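Local coordinates for myosin-I heavy chain (Dictyostelium discoideum, PDB 5EJY), which is an actin-based motor with ATPase activity that acts in the early steps of phagocytosis and in adhesion, here represented by its first MyTH4-FERM tail unit, at residues 247-252 and 256-261; 269-274 and 283-288; 8-13 and 142-147. All coordinates share one frame; numbering follows the deposited sequence.

Contact 1 of 3, residues 247-252 and 256-261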
ATOM      1  N   ILE A 247       0.545   4.968   5.785  1.00 20.30           N
ATOM      2  CA  ILE A 247       0.619   5.398   4.406  1.00 19.32           C
ATOM      3  C   ILE A 247      -0.707   5.030   3.767  1.00 23.06           C
ATOM      4  O   ILE A 247      -1.163   3.897   3.904  1.00 23.66           O
ATOM      5  CB  ILE A 247       1.774   4.688   3.665  1.00 18.93           C
ATOM      6  CG1 ILE A 247       3.125   5.111   4.275  1.00 18.20           C
ATOM      7  CG2 ILE A 247       1.738   5.034   2.174  1.00 18.58           C
ATOM      8  CD1 ILE A 247       4.313   4.278   3.798  1.00 22.18           C
ATOM      9  N   ILE A 248      -1.329   5.992   3.088  1.00 21.31           N
ATOM     10  CA  ILE A 248      -2.585   5.746   2.391  1.00 22.63           C
ATOM     11  C   ILE A 248      -2.403   5.879   0.885  1.00 21.69           C
ATOM     12  O   ILE A 248      -1.371   6.377   0.416  1.00 22.53           O
ATOM     13  CB  ILE A 248      -3.730   6.696   2.889  1.00 23.26           C
ATOM     14  CG1 ILE A 248      -3.344   8.165   2.703  1.00 29.61           C
ATOM     15  CG2 ILE A 248      -4.071   6.399   4.339  1.00 24.59           C
ATOM     16  CD1 ILE A 248      -3.807   8.761   1.399  1.00 37.27           C
ATOM     17  N   GLU A 249      -3.389   5.407   0.125  1.00 21.68           N
ATOM     18  CA  GLU A 249      -3.368   5.584  -1.318  1.00 24.73           C
ATOM     19  C   GLU A 249      -4.298   6.721  -1.714  1.00 29.24           C
ATOM     20  O   GLU A 249      -5.362   6.913  -1.124  1.00 32.23           O
ATOM     21  CB  GLU A 249      -3.739   4.289  -2.056  1.00 32.18           C
ATOM     22  CG  GLU A 249      -5.018   3.670  -1.618  1.00 33.32           C
ATOM     23  CD  GLU A 249      -5.345   2.385  -2.373  1.00 37.04           C
ATOM     24  OE1 GLU A 249      -6.329   2.393  -3.124  1.00 41.73           O
ATOM     25  OE2 GLU A 249      -4.628   1.375  -2.212  1.00 35.14           O
ATOM     26  N   SER A 250      -3.874   7.490  -2.702  1.00 26.08           N
ATOM     27  CA  SER A 250      -4.660   8.619  -3.174  1.00 30.72           C
ATOM     28  C   SER A 250      -4.764   8.562  -4.689  1.00 31.44           C
ATOM     29  O   SER A 250      -3.772   8.713  -5.396  1.00 30.94           O
ATOM     30  CB  SER A 250      -4.018   9.932  -2.736  1.00 31.37           C
ATOM     31  OG  SER A 250      -4.746  11.044  -3.223  1.00 38.78           O
ATOM     32  N   PHE A 251      -5.974   8.324  -5.183  1.00 32.93           N
ATOM     33  CA  PHE A 251      -6.224   8.292  -6.614  1.00 33.77           C
ATOM     34  C   PHE A 251      -7.056   9.508  -6.974  1.00 41.93           C
ATOM     35  O   PHE A 251      -8.215   9.610  -6.565  1.00 39.50           O
ATOM     36  CB  PHE A 251      -7.004   7.041  -6.998  1.00 34.48           C
ATOM     37  CG  PHE A 251      -6.186   5.799  -7.047  1.00 36.50           C
ATOM     38  CD1 PHE A 251      -5.536   5.435  -8.210  1.00 38.95           C
ATOM     39  CD2 PHE A 251      -6.091   4.972  -5.937  1.00 35.43           C
ATOM     40  CE1 PHE A 251      -4.789   4.275  -8.266  1.00 36.24           C
ATOM     41  CE2 PHE A 251      -5.345   3.813  -5.981  1.00 35.15           C
ATOM     42  CZ  PHE A 251      -4.695   3.460  -7.145  1.00 39.60           C
ATOM     43  N   ASN A 252      -6.464  10.429  -7.727  1.00 43.88           N
ATOM     44  CA  ASN A 252      -7.168  11.631  -8.142  1.00 46.03           C
ATOM     45  C   ASN A 252      -7.863  12.292  -6.961  1.00 45.83           C
ATOM     46  O   ASN A 252      -9.021  12.705  -7.056  1.00 48.16           O
ATOM     47  CB  ASN A 252      -8.181  11.299  -9.244  1.00 50.14           C
ATOM     48  CG  ASN A 252      -7.517  10.765 -10.504  1.00 57.57           C
ATOM     49  OD1 ASN A 252      -6.460  11.250 -10.914  1.00 60.21           O
ATOM     50  ND2 ASN A 252      -8.127   9.757 -11.118  1.00 62.74           N
ATOM     51  N   ARG A 256      -7.836   6.242   0.203  1.00 25.52           N
ATOM     52  CA  ARG A 256      -8.277   4.972   0.750  1.00 21.99           C
ATOM     53  C   ARG A 256      -7.215   4.402   1.687  1.00 25.80           C
ATOM     54  O   ARG A 256      -6.011   4.486   1.414  1.00 24.87           O
ATOM     55  CB  ARG A 256      -8.577   3.949  -0.358  1.00 29.23           C
ATOM     56  CG  ARG A 256      -9.829   4.228  -1.203  1.00 31.70           C
ATOM     57  CD  ARG A 256     -11.132   3.988  -0.408  1.00 35.27           C
ATOM     58  NE  ARG A 256     -12.314   4.278  -1.216  1.00 34.05           N
ATOM     59  CZ  ARG A 256     -12.901   5.473  -1.287  1.00 43.98           C
ATOM     60  NH1 ARG A 256     -12.425   6.499  -0.587  1.00 37.54           N
ATOM     61  NH2 ARG A 256     -13.973   5.643  -2.057  1.00 42.69           N
ATOM     62  N   ASP A 257      -7.685   3.813   2.776  1.00 21.49           N
ATOM     63  CA  ASP A 257      -6.838   3.231   3.798  1.00 23.49           C
ATOM     64  C   ASP A 257      -6.056   2.055   3.217  1.00 25.07           C
ATOM     65  O   ASP A 257      -6.554   1.332   2.351  1.00 23.14           O
ATOM     66  CB  ASP A 257      -7.721   2.752   4.959  1.00 23.91           C
ATOM     67  CG  ASP A 257      -6.928   2.134   6.094  1.00 25.84           C
ATOM     68  OD1 ASP A 257      -6.275   2.890   6.831  1.00 30.92           O
ATOM     69  OD2 ASP A 257      -6.958   0.897   6.256  1.00 28.76           O
ATOM     70  N   ILE A 258      -4.831   1.873   3.692  1.00 23.40           N
ATOM     71  CA  ILE A 258      -4.061   0.674   3.372  1.00 23.60           C
ATOM     72  C   ILE A 258      -3.847  -0.083   4.684  1.00 22.46           C
ATOM     73  O   ILE A 258      -3.321   0.479   5.641  1.00 23.90           O
ATOM     74  CB  ILE A 258      -2.700   1.034   2.729  1.00 22.01           C
ATOM     75  CG1 ILE A 258      -2.890   1.775   1.396  1.00 19.45           C
ATOM     76  CG2 ILE A 258      -1.856  -0.233   2.508  1.00 21.48           C
ATOM     77  CD1 ILE A 258      -1.554   2.342   0.808  1.00 22.93           C
ATOM     78  N   ALA A 259      -4.263  -1.343   4.750  1.00 22.34           N
ATOM     79  CA  ALA A 259      -4.097  -2.119   5.983  1.00 24.46           C
ATOM     80  C   ALA A 259      -2.620  -2.358   6.320  1.00 23.50           C
ATOM     81  O   ALA A 259      -1.780  -2.399   5.428  1.00 22.30           O
ATOM     82  CB  ALA A 259      -4.836  -3.443   5.888  1.00 25.23           C
ATOM     83  N   PRO A 260      -2.310  -2.537   7.613  1.00 24.03           N
ATOM     84  CA  PRO A 260      -0.910  -2.663   8.038  1.00 26.27           C
ATOM     85  C   PRO A 260      -0.187  -3.802   7.348  1.00 25.12           C
ATOM     86  O   PRO A 260       0.991  -3.646   7.044  1.00 20.36           O
ATOM     87  CB  PRO A 260      -1.026  -2.947   9.538  1.00 27.01           C
ATOM     88  CG  PRO A 260      -2.301  -2.270   9.941  1.00 30.48           C
ATOM     89  CD  PRO A 260      -3.234  -2.507   8.766  1.00 30.79           C
ATOM     90  N   THR A 261      -0.871  -4.918   7.092  1.00 23.73           N
ATOM     91  CA  THR A 261      -0.210  -6.074   6.482  1.00 26.81           C
ATOM     92  C   THR A 261      -0.312  -6.076   4.955  1.00 25.94           C
ATOM     93  O   THR A 261       0.241  -6.953   4.298  1.00 25.75           O
ATOM     94  CB  THR A 261      -0.799  -7.401   7.011  1.00 31.11           C
ATOM     95  OG1 THR A 261      -2.183  -7.453   6.685  1.00 31.81           O
ATOM     96  CG2 THR A 261      -0.653  -7.492   8.519  1.00 29.76           C
TER
HETATM   97  O   HOH W   1      -3.182   3.246   5.679  1.00 29.11           O
HETATM   98  O   HOH W   2      -6.063  -0.066   0.025  1.00 41.17           O
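Glu249 and Arg256 meet as an antiparallel hydrogen-bonded pair, the bridge that joins edge strand 254-256 to strand 245-251. Both backbone bonds are present: Arg256 N gives its hydrogen to Glu249 O at 2.9 Å, and Glu249 N gives its own to Arg256 O at 3.1 Å. Each is nearly straight, with 163° at the hydrogen. The side chain of Glu249 can be followed outward across this pair. Glu249 CB lies 4.1 Å from Ile258 CD1. With chi1 at 53°, Glu249 CG sits between the backbone N and the carbonyl carbon, which brings it over the neighbouring strand, 3.3 Å from Arg256 O. The chain then runs extended to Glu249 CD, 4.1 Å from Arg256 CB, where the two oxygens part company. Glu249 OE1 passes 3.9 Å from Arg256 CB and has its salt-bridge partner in Lys270, on helix 264-277. Glu249 OE2 lies 4.0 Å from Ile258 CG1 and takes a weak hydrogen bond from a water that also donates to Asp257 O. The guanidinium of Arg256 leads away and is not the partner of this carboxylate. Ile258 turns its side chain back toward the strand and lays CD1 against the backbone of Ile248 and Glu249. A second water accepts from Ile258 N at 2.9 Å and reaches Ile247 O, so past the bridge a single water stands in for direct pairing between strand 245-251 and the loop after strand 254-256. Asp257 faces the other way, to Lys292 and to Gln485 of helix 484-499. The chemistry is therefore mixed: one direct bridge is continued by water, and a largely buried carboxylate is held by a lysine, which would probably favour its ionised form, while the methylenes of Glu249 pack against Arg256 and Ile258.

Contact 2 of 3, residues 269-274 and 283-288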
ATOM      1  N   SER A 269       0.385  -2.321  -8.458  1.00 17.42           N
ATOM      2  CA  SER A 269      -0.352  -3.143  -9.418  1.00 20.52           C
ATOM      3  C   SER A 269      -1.726  -2.554  -9.718  1.00 21.79           C
ATOM      4  O   SER A 269      -2.164  -2.527 -10.868  1.00 23.03           O
ATOM      5  CB  SER A 269      -0.518  -4.569  -8.879  1.00 22.58           C
ATOM      6  OG  SER A 269       0.751  -5.138  -8.598  1.00 27.71           O
ATOM      7  N   LYS A 270      -2.411  -2.095  -8.678  1.00 20.84           N
ATOM      8  CA  LYS A 270      -3.746  -1.496  -8.855  1.00 23.79           C
ATOM      9  C   LYS A 270      -3.694  -0.234  -9.700  1.00 27.10           C
ATOM     10  O   LYS A 270      -4.600   0.037 -10.503  1.00 26.75           O
ATOM     11  CB  LYS A 270      -4.390  -1.179  -7.509  1.00 25.92           C
ATOM     12  CG  LYS A 270      -4.734  -2.386  -6.681  1.00 30.08           C
ATOM     13  CD  LYS A 270      -5.953  -2.131  -5.807  1.00 38.26           C
ATOM     14  CE  LYS A 270      -5.921  -0.748  -5.178  1.00 42.05           C
ATOM     15  NZ  LYS A 270      -6.985  -0.597  -4.131  1.00 47.24           N
ATOM     16  N   VAL A 271      -2.637   0.544  -9.503  1.00 24.13           N
ATOM     17  CA  VAL A 271      -2.406   1.760 -10.268  1.00 26.71           C
ATOM     18  C   VAL A 271      -2.250   1.442 -11.741  1.00 27.99           C
ATOM     19  O   VAL A 271      -2.870   2.079 -12.599  1.00 31.83           O
ATOM     20  CB  VAL A 271      -1.172   2.527  -9.752  1.00 31.59           C
ATOM     21  CG1 VAL A 271      -0.813   3.690 -10.697  1.00 31.75           C
ATOM     22  CG2 VAL A 271      -1.430   3.034  -8.347  1.00 31.84           C
ATOM     23  N   GLU A 272      -1.440   0.435 -12.032  1.00 26.79           N
ATOM     24  CA  GLU A 272      -1.250  -0.022 -13.397  1.00 28.35           C
ATOM     25  C   GLU A 272      -2.576  -0.539 -13.975  1.00 31.47           C
ATOM     26  O   GLU A 272      -2.904  -0.258 -15.131  1.00 29.12           O
ATOM     27  CB  GLU A 272      -0.178  -1.112 -13.437  1.00 32.71           C
ATOM     28  CG  GLU A 272       0.218  -1.550 -14.833  1.00 34.20           C
ATOM     29  CD  GLU A 272       1.288  -2.630 -14.820  1.00 37.13           C
ATOM     30  OE1 GLU A 272       0.948  -3.812 -14.618  1.00 35.61           O
ATOM     31  OE2 GLU A 272       2.471  -2.291 -15.011  1.00 33.28           O
ATOM     32  N   ASN A 273      -3.339  -1.281 -13.170  1.00 25.33           N
ATOM     33  CA  ASN A 273      -4.640  -1.791 -13.612  1.00 27.51           C
ATOM     34  C   ASN A 273      -5.607  -0.660 -13.996  1.00 32.83           C
ATOM     35  O   ASN A 273      -6.302  -0.736 -15.013  1.00 28.70           O
ATOM     36  CB  ASN A 273      -5.283  -2.664 -12.523  1.00 26.13           C
ATOM     37  CG  ASN A 273      -4.548  -3.970 -12.310  1.00 26.36           C
ATOM     38  OD1 ASN A 273      -3.801  -4.412 -13.170  1.00 27.70           O
ATOM     39  ND2 ASN A 273      -4.772  -4.602 -11.162  1.00 27.59           N
ATOM     40  N   LEU A 274      -5.647   0.384 -13.174  1.00 32.29           N
ATOM     41  CA  LEU A 274      -6.525   1.526 -13.418  1.00 31.07           C
ATOM     42  C   LEU A 274      -6.087   2.285 -14.671  1.00 37.30           C
ATOM     43  O   LEU A 274      -6.921   2.705 -15.471  1.00 40.59           O
ATOM     44  CB  LEU A 274      -6.552   2.469 -12.209  1.00 33.68           C
ATOM     45  CG  LEU A 274      -7.394   3.745 -12.378  1.00 42.21           C
ATOM     46  CD1 LEU A 274      -8.881   3.410 -12.510  1.00 41.46           C
ATOM     47  CD2 LEU A 274      -7.165   4.731 -11.235  1.00 39.52           C
ATOM     48  N   VAL A 283      -4.569   9.382 -14.542  1.00 65.62           N
ATOM     49  CA  VAL A 283      -4.234   8.722 -13.285  1.00 59.00           C
ATOM     50  C   VAL A 283      -3.284   9.575 -12.457  1.00 54.50           C
ATOM     51  O   VAL A 283      -2.077   9.611 -12.708  1.00 57.10           O
ATOM     52  CB  VAL A 283      -3.602   7.339 -13.513  1.00 56.49           C
ATOM     53  CG1 VAL A 283      -3.204   6.716 -12.185  1.00 46.93           C
ATOM     54  CG2 VAL A 283      -4.576   6.435 -14.253  1.00 54.94           C
ATOM     55  N   ASN A 284      -3.849  10.260 -11.470  1.00 45.23           N
ATOM     56  CA  ASN A 284      -3.085  11.089 -10.552  1.00 44.67           C
ATOM     57  C   ASN A 284      -2.922  10.371  -9.215  1.00 40.30           C
ATOM     58  O   ASN A 284      -3.621  10.669  -8.248  1.00 35.93           O
ATOM     59  CB  ASN A 284      -3.813  12.418 -10.355  1.00 50.11           C
ATOM     60  CG  ASN A 284      -3.110  13.337  -9.384  1.00 49.85           C
ATOM     61  OD1 ASN A 284      -1.899  13.243  -9.177  1.00 52.06           O
ATOM     62  ND2 ASN A 284      -3.871  14.244  -8.780  1.00 54.61           N
ATOM     63  N   PHE A 285      -2.003   9.417  -9.164  1.00 33.31           N
ATOM     64  CA  PHE A 285      -1.842   8.604  -7.967  1.00 32.20           C
ATOM     65  C   PHE A 285      -0.711   9.096  -7.078  1.00 30.17           C
ATOM     66  O   PHE A 285       0.342   9.463  -7.573  1.00 25.98           O
ATOM     67  CB  PHE A 285      -1.568   7.145  -8.330  1.00 28.02           C
ATOM     68  CG  PHE A 285      -1.064   6.338  -7.174  1.00 31.02           C
ATOM     69  CD1 PHE A 285      -1.936   5.878  -6.206  1.00 30.73           C
ATOM     70  CD2 PHE A 285       0.286   6.068  -7.038  1.00 29.28           C
ATOM     71  CE1 PHE A 285      -1.470   5.148  -5.127  1.00 30.14           C
ATOM     72  CE2 PHE A 285       0.752   5.338  -5.965  1.00 28.75           C
ATOM     73  CZ  PHE A 285      -0.132   4.884  -5.007  1.00 24.32           C
ATOM     74  N   LYS A 286      -0.937   9.070  -5.767  1.00 26.47           N
ATOM     75  CA  LYS A 286       0.119   9.318  -4.785  1.00 29.80           C
ATOM     76  C   LYS A 286      -0.040   8.364  -3.613  1.00 24.37           C
ATOM     77  O   LYS A 286      -1.163   8.016  -3.241  1.00 26.55           O
ATOM     78  CB  LYS A 286       0.003  10.737  -4.210  1.00 34.13           C
ATOM     79  CG  LYS A 286      -0.057  11.862  -5.217  1.00 41.57           C
ATOM     80  CD  LYS A 286      -0.432  13.171  -4.518  1.00 40.95           C
ATOM     81  CE  LYS A 286      -0.109  14.377  -5.394  1.00 48.97           C
ATOM     82  N   PHE A 287       1.079   7.968  -3.010  1.00 22.48           N
ATOM     83  CA  PHE A 287       1.044   7.470  -1.647  1.00 21.62           C
ATOM     84  C   PHE A 287       1.127   8.713  -0.775  1.00 23.25           C
ATOM     85  O   PHE A 287       1.863   9.651  -1.102  1.00 23.63           O
ATOM     86  CB  PHE A 287       2.264   6.600  -1.332  1.00 18.34           C
ATOM     87  CG  PHE A 287       2.255   5.240  -1.975  1.00 20.73           C
ATOM     88  CD1 PHE A 287       1.363   4.262  -1.555  1.00 24.31           C
ATOM     89  CD2 PHE A 287       3.200   4.913  -2.945  1.00 21.24           C
ATOM     90  CE1 PHE A 287       1.379   2.994  -2.127  1.00 23.48           C
ATOM     91  CE2 PHE A 287       3.215   3.658  -3.517  1.00 20.44           C
ATOM     92  CZ  PHE A 287       2.294   2.697  -3.101  1.00 21.33           C
ATOM     93  N   VAL A 288       0.409   8.722   0.337  1.00 22.97           N
ATOM     94  CA  VAL A 288       0.504   9.841   1.266  1.00 23.44           C
ATOM     95  C   VAL A 288       0.717   9.343   2.692  1.00 21.80           C
ATOM     96  O   VAL A 288       0.056   8.393   3.137  1.00 21.40           O
ATOM     97  CB  VAL A 288      -0.777  10.711   1.225  1.00 26.96           C
ATOM     98  CG1 VAL A 288      -0.589  11.963   2.070  1.00 28.77           C
ATOM     99  CG2 VAL A 288      -1.117  11.088  -0.218  1.00 24.22           C
TER
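Val283, in the loop just ahead of strand 285-291, comes first and already touches two residues of helix 264-277. Val283 CG1 lies 4.1 Å from Val271 CG1, and Val283 CG2 lies 4.3 Å from Leu274 CG, so the two methyls of one valine meet side chains one helical turn apart. Asn284 N is bonded to Asn252 OD1. At Phe285 the chain has become strand, and the side chain returns to the helix. With CG anti to the backbone N (chi1 166°), the ring stands with one face beneath Val271. Methyl CG2 of Val271 is 3.5 Å from the centroid of the Phe285 ring and only 12° off its normal, a CH-pi contact. The distances round the ring agree: the same methyl, Val271 CG2, is 3.5 Å from Phe285 CG and 4.0 Å from Phe285 CZ, hence central with a slight lean to the CB end. Lys286 points away from the helix and bonds through its backbone to Ser250. Phe287 is again on the helix side of the strand; its ring receives Phe285 CZ over its centre, 3.6 Å above the plane, and packs on Val267 and Leu268 of the same helix. Val288 continues the pairing with Ile248. No hydrogen bond crosses between the two segments, which makes this an apolar interface, carried across them by Val283 and Phe285, with Phe287 continuing the same side against the earlier turn of the helix. A helix leading through a loop into the central strand of a mixed 2-1-5-3-4 sheet is characteristic of the ubiquitin-like fold, the F1 lobe of a FERM domain.

Contact 3 of 3, residues 8-13 and 142-147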
ATOM      1  N   ASP A   8      20.811 -26.040   6.060  1.00 49.57           N
ATOM      2  CA  ASP A   8      21.817 -26.583   5.153  1.00 48.74           C
ATOM      3  C   ASP A   8      21.857 -28.111   5.247  1.00 48.78           C
ATOM      4  O   ASP A   8      22.103 -28.797   4.259  1.00 46.01           O
ATOM      5  CB  ASP A   8      23.214 -26.009   5.449  1.00 53.82           C
ATOM      6  CG  ASP A   8      23.415 -24.604   4.882  1.00 58.91           C
ATOM      7  OD1 ASP A   8      22.691 -24.208   3.941  1.00 49.88           O
ATOM      8  OD2 ASP A   8      24.321 -23.896   5.376  1.00 60.91           O
ATOM      9  N   GLU A   9      21.594 -28.635   6.439  1.00 49.65           N
ATOM     10  CA  GLU A   9      21.753 -30.064   6.696  1.00 53.56           C
ATOM     11  C   GLU A   9      20.612 -30.885   6.113  1.00 52.33           C
ATOM     12  O   GLU A   9      20.707 -32.111   6.011  1.00 48.93           O
ATOM     13  CB  GLU A   9      21.843 -30.319   8.200  1.00 56.17           C
ATOM     14  CG  GLU A   9      20.605 -29.870   8.956  1.00 60.19           C
ATOM     15  CD  GLU A   9      20.614 -30.313  10.401  1.00 66.94           C
ATOM     16  OE1 GLU A   9      21.604 -30.955  10.821  1.00 67.34           O
ATOM     17  OE2 GLU A   9      19.628 -30.021  11.114  1.00 69.14           O
ATOM     18  N   GLU A  10      19.530 -30.206   5.742  1.00 49.86           N
ATOM     19  CA  GLU A  10      18.360 -30.868   5.173  1.00 42.47           C
ATOM     20  C   GLU A  10      18.381 -30.791   3.660  1.00 35.19           C
ATOM     21  O   GLU A  10      17.537 -31.384   2.998  1.00 37.12           O
ATOM     22  CB  GLU A  10      17.074 -30.205   5.646  1.00 50.05           C
ATOM     23  CG  GLU A  10      16.779 -30.270   7.125  1.00 52.42           C
ATOM     24  CD  GLU A  10      15.486 -29.542   7.447  1.00 61.44           C
ATOM     25  OE1 GLU A  10      15.537 -28.308   7.671  1.00 61.40           O
ATOM     26  OE2 GLU A  10      14.416 -30.193   7.442  1.00 60.00           O
ATOM     27  N   ILE A  11      19.327 -30.037   3.115  1.00 37.40           N
ATOM     28  CA  ILE A  11      19.429 -29.887   1.670  1.00 32.46           C
ATOM     29  C   ILE A  11      19.565 -31.237   0.981  1.00 37.90           C
ATOM     30  O   ILE A  11      18.998 -31.459  -0.088  1.00 31.44           O
ATOM     31  CB  ILE A  11      20.648 -29.034   1.273  1.00 33.55           C
ATOM     32  CG1 ILE A  11      20.433 -27.571   1.648  1.00 36.11           C
ATOM     33  CG2 ILE A  11      20.909 -29.156  -0.209  1.00 33.21           C
ATOM     34  CD1 ILE A  11      21.672 -26.727   1.452  1.00 40.06           C
ATOM     35  N   SER A  12      20.339 -32.136   1.589  1.00 35.02           N
ATOM     36  CA  SER A  12      20.606 -33.434   0.987  0.65 30.49           C
ATOM     37  C   SER A  12      19.406 -34.380   1.093  1.00 30.22           C
ATOM     38  O   SER A  12      19.293 -35.323   0.325  1.00 32.91           O
ATOM     39  CB  SER A  12      21.875 -34.069   1.589  0.65 29.81           C
ATOM     40  OG  SER A  12      21.754 -34.253   2.989  0.65 26.74           O
ATOM     41  N   LEU A  13      18.513 -34.116   2.039  1.00 28.17           N
ATOM     42  CA  LEU A  13      17.332 -34.954   2.233  1.00 31.22           C
ATOM     43  C   LEU A  13      16.212 -34.686   1.225  1.00 38.99           C
ATOM     44  O   LEU A  13      15.382 -35.557   0.956  1.00 33.56           O
ATOM     45  CB  LEU A  13      16.792 -34.777   3.650  1.00 32.31           C
ATOM     46  CG  LEU A  13      17.654 -35.453   4.716  1.00 39.55           C
ATOM     47  CD1 LEU A  13      17.274 -34.971   6.113  1.00 43.08           C
ATOM     48  CD2 LEU A  13      17.516 -36.971   4.591  1.00 32.30           C
ATOM     49  N   LEU A 142       5.984 -29.114  -2.146  1.00 29.75           N
ATOM     50  CA  LEU A 142       7.148 -28.918  -2.996  1.00 23.93           C
ATOM     51  C   LEU A 142       8.185 -27.977  -2.394  1.00 27.08           C
ATOM     52  O   LEU A 142       9.348 -28.003  -2.781  1.00 27.88           O
ATOM     53  CB  LEU A 142       6.707 -28.409  -4.377  1.00 25.12           C
ATOM     54  CG  LEU A 142       7.771 -27.993  -5.400  1.00 28.14           C
ATOM     55  CD1 LEU A 142       8.689 -29.169  -5.816  1.00 27.55           C
ATOM     56  CD2 LEU A 142       7.074 -27.390  -6.614  1.00 25.08           C
ATOM     57  N   ILE A 143       7.774 -27.149  -1.439  1.00 24.28           N
ATOM     58  CA  ILE A 143       8.626 -26.043  -1.026  1.00 26.55           C
ATOM     59  C   ILE A 143      10.007 -26.447  -0.493  1.00 25.69           C
ATOM     60  O   ILE A 143      10.962 -25.739  -0.714  1.00 26.04           O
ATOM     61  CB  ILE A 143       7.944 -25.117  -0.012  1.00 25.09           C
ATOM     62  CG1 ILE A 143       8.814 -23.878   0.234  1.00 27.41           C
ATOM     63  CG2 ILE A 143       7.609 -25.869   1.270  1.00 30.36           C
ATOM     64  CD1 ILE A 143       8.031 -22.709   0.832  1.00 38.53           C
ATOM     65  N   LYS A 144      10.104 -27.564   0.220  1.00 30.11           N
ATOM     66  CA  LYS A 144      11.410 -28.000   0.723  1.00 27.03           C
ATOM     67  C   LYS A 144      12.346 -28.438  -0.404  1.00 27.50           C
ATOM     68  O   LYS A 144      13.547 -28.183  -0.360  1.00 28.78           O
ATOM     69  CB  LYS A 144      11.252 -29.112   1.755  1.00 36.40           C
ATOM     70  CG  LYS A 144      10.400 -28.718   2.945  1.00 39.57           C
ATOM     71  CD  LYS A 144      11.220 -28.595   4.217  1.00 45.97           C
ATOM     72  CE  LYS A 144      10.351 -28.819   5.452  1.00 49.42           C
ATOM     73  NZ  LYS A 144      11.110 -28.627   6.720  1.00 56.46           N
ATOM     74  N   TYR A 145      11.795 -29.091  -1.420  1.00 26.58           N
ATOM     75  CA  TYR A 145      12.595 -29.500  -2.563  1.00 27.35           C
ATOM     76  C   TYR A 145      13.081 -28.279  -3.316  1.00 26.79           C
ATOM     77  O   TYR A 145      14.221 -28.228  -3.766  1.00 26.02           O
ATOM     78  CB  TYR A 145      11.785 -30.397  -3.499  1.00 28.91           C
ATOM     79  CG  TYR A 145      11.362 -31.695  -2.861  1.00 28.20           C
ATOM     80  CD1 TYR A 145      12.226 -32.795  -2.834  1.00 32.29           C
ATOM     81  CD2 TYR A 145      10.113 -31.829  -2.279  1.00 29.37           C
ATOM     82  CE1 TYR A 145      11.832 -33.991  -2.244  1.00 28.66           C
ATOM     83  CE2 TYR A 145       9.720 -33.015  -1.687  1.00 32.87           C
ATOM     84  CZ  TYR A 145      10.586 -34.091  -1.675  1.00 33.06           C
ATOM     85  OH  TYR A 145      10.193 -35.272  -1.088  1.00 40.02           O
ATOM     86  N   PHE A 146      12.210 -27.285  -3.453  1.00 25.78           N
ATOM     87  CA  PHE A 146      12.581 -26.096  -4.195  1.00 24.49           C
ATOM     88  C   PHE A 146      13.585 -25.295  -3.392  1.00 21.71           C
ATOM     89  O   PHE A 146      14.535 -24.754  -3.939  1.00 24.19           O
ATOM     90  CB  PHE A 146      11.354 -25.226  -4.560  1.00 22.13           C
ATOM     91  CG  PHE A 146      11.732 -23.976  -5.279  1.00 23.78           C
ATOM     92  CD1 PHE A 146      12.251 -24.034  -6.561  1.00 23.68           C
ATOM     93  CD2 PHE A 146      11.634 -22.746  -4.657  1.00 27.37           C
ATOM     94  CE1 PHE A 146      12.643 -22.871  -7.225  1.00 27.12           C
ATOM     95  CE2 PHE A 146      12.037 -21.580  -5.317  1.00 26.25           C
ATOM     96  CZ  PHE A 146      12.527 -21.647  -6.598  1.00 23.19           C
ATOM     97  N   ALA A 147      13.378 -25.228  -2.084  1.00 25.81           N
ATOM     98  CA  ALA A 147      14.322 -24.513  -1.232  1.00 26.30           C
ATOM     99  C   ALA A 147      15.707 -25.162  -1.276  1.00 28.38           C
ATOM    100  O   ALA A 147      16.733 -24.477  -1.257  1.00 24.72           O
ATOM    101  CB  ALA A 147      13.803 -24.459   0.195  1.00 29.21           C
TER
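A long salt bridge on the protein surface, between Glu10 and Lys144, links the N-terminal segment to the first turn of helix 143-155 in the helical MyTH4 part of the chain. The evidence is one pair of atoms: Glu10 OE2 and Lys144 NZ are 3.7 Å apart, and no hydrogen bond joins the two segments. Only 84 Å² is buried between them, in keeping with a slight contact led by two charged side chains. Glu10 reaches across with an extended chain (chi2 179°), while Lys144 bends at chi2 (-111°) before straightening out to NZ, and the two side chains run obliquely to each other. The other carboxylate oxygen, Glu10 OE1, accepts from the backbone N of Asn7, a bond that should limit rotation of the group and leave OE2 for the lysine. MyTH4 domains are helical bundles, and here residues 8-13 lie along the outside of one bundle helix. A turn in this segment is marked by Ile11 N bonding to Asp8 O at 3.2 Å. The first turn of helix 143-155 carries the bonds Phe146 N to Leu142 O at 3.0 Å and Ala147 N to Ile143 O at 2.8 Å. Its inner side is held by Phe146, whose ring meets Tyr106 edge-to-face. Farther along the same helix, Asp8 OD1 makes a salt bridge with Lys151 and a hydrogen bond with Gln155, and Ile11 packs on Lys151 and Thr152. Tyr145, next to Lys144, meets the ring of Tyr14, just after 8-13, edge-to-face.

Along the chain, contact 3 comes first, followed by contact 1 and then contact 2. Contacts 1 and 2 belong to one ubiquitin-like lobe of the FERM domain, with centres about 10 Å apart, and share a sheet in which strands 245-251 and 285-291 are neighbours. They touch directly: Phe251 CZ packs on Val271 CG2 at 3.5 Å. Helix 264-277 follows the loop of contact 1 and supplies one side of contact 2. Contact 3 lies apart, where the N-terminal segment meets a MyTH4 helix, its centre about 38 Å from that of contact 1 and about 39 Å from that of contact 2. Contacts 1 and 2 thus describe one lobe of the FERM domain, contact 3 a separate site at the MyTH4 end.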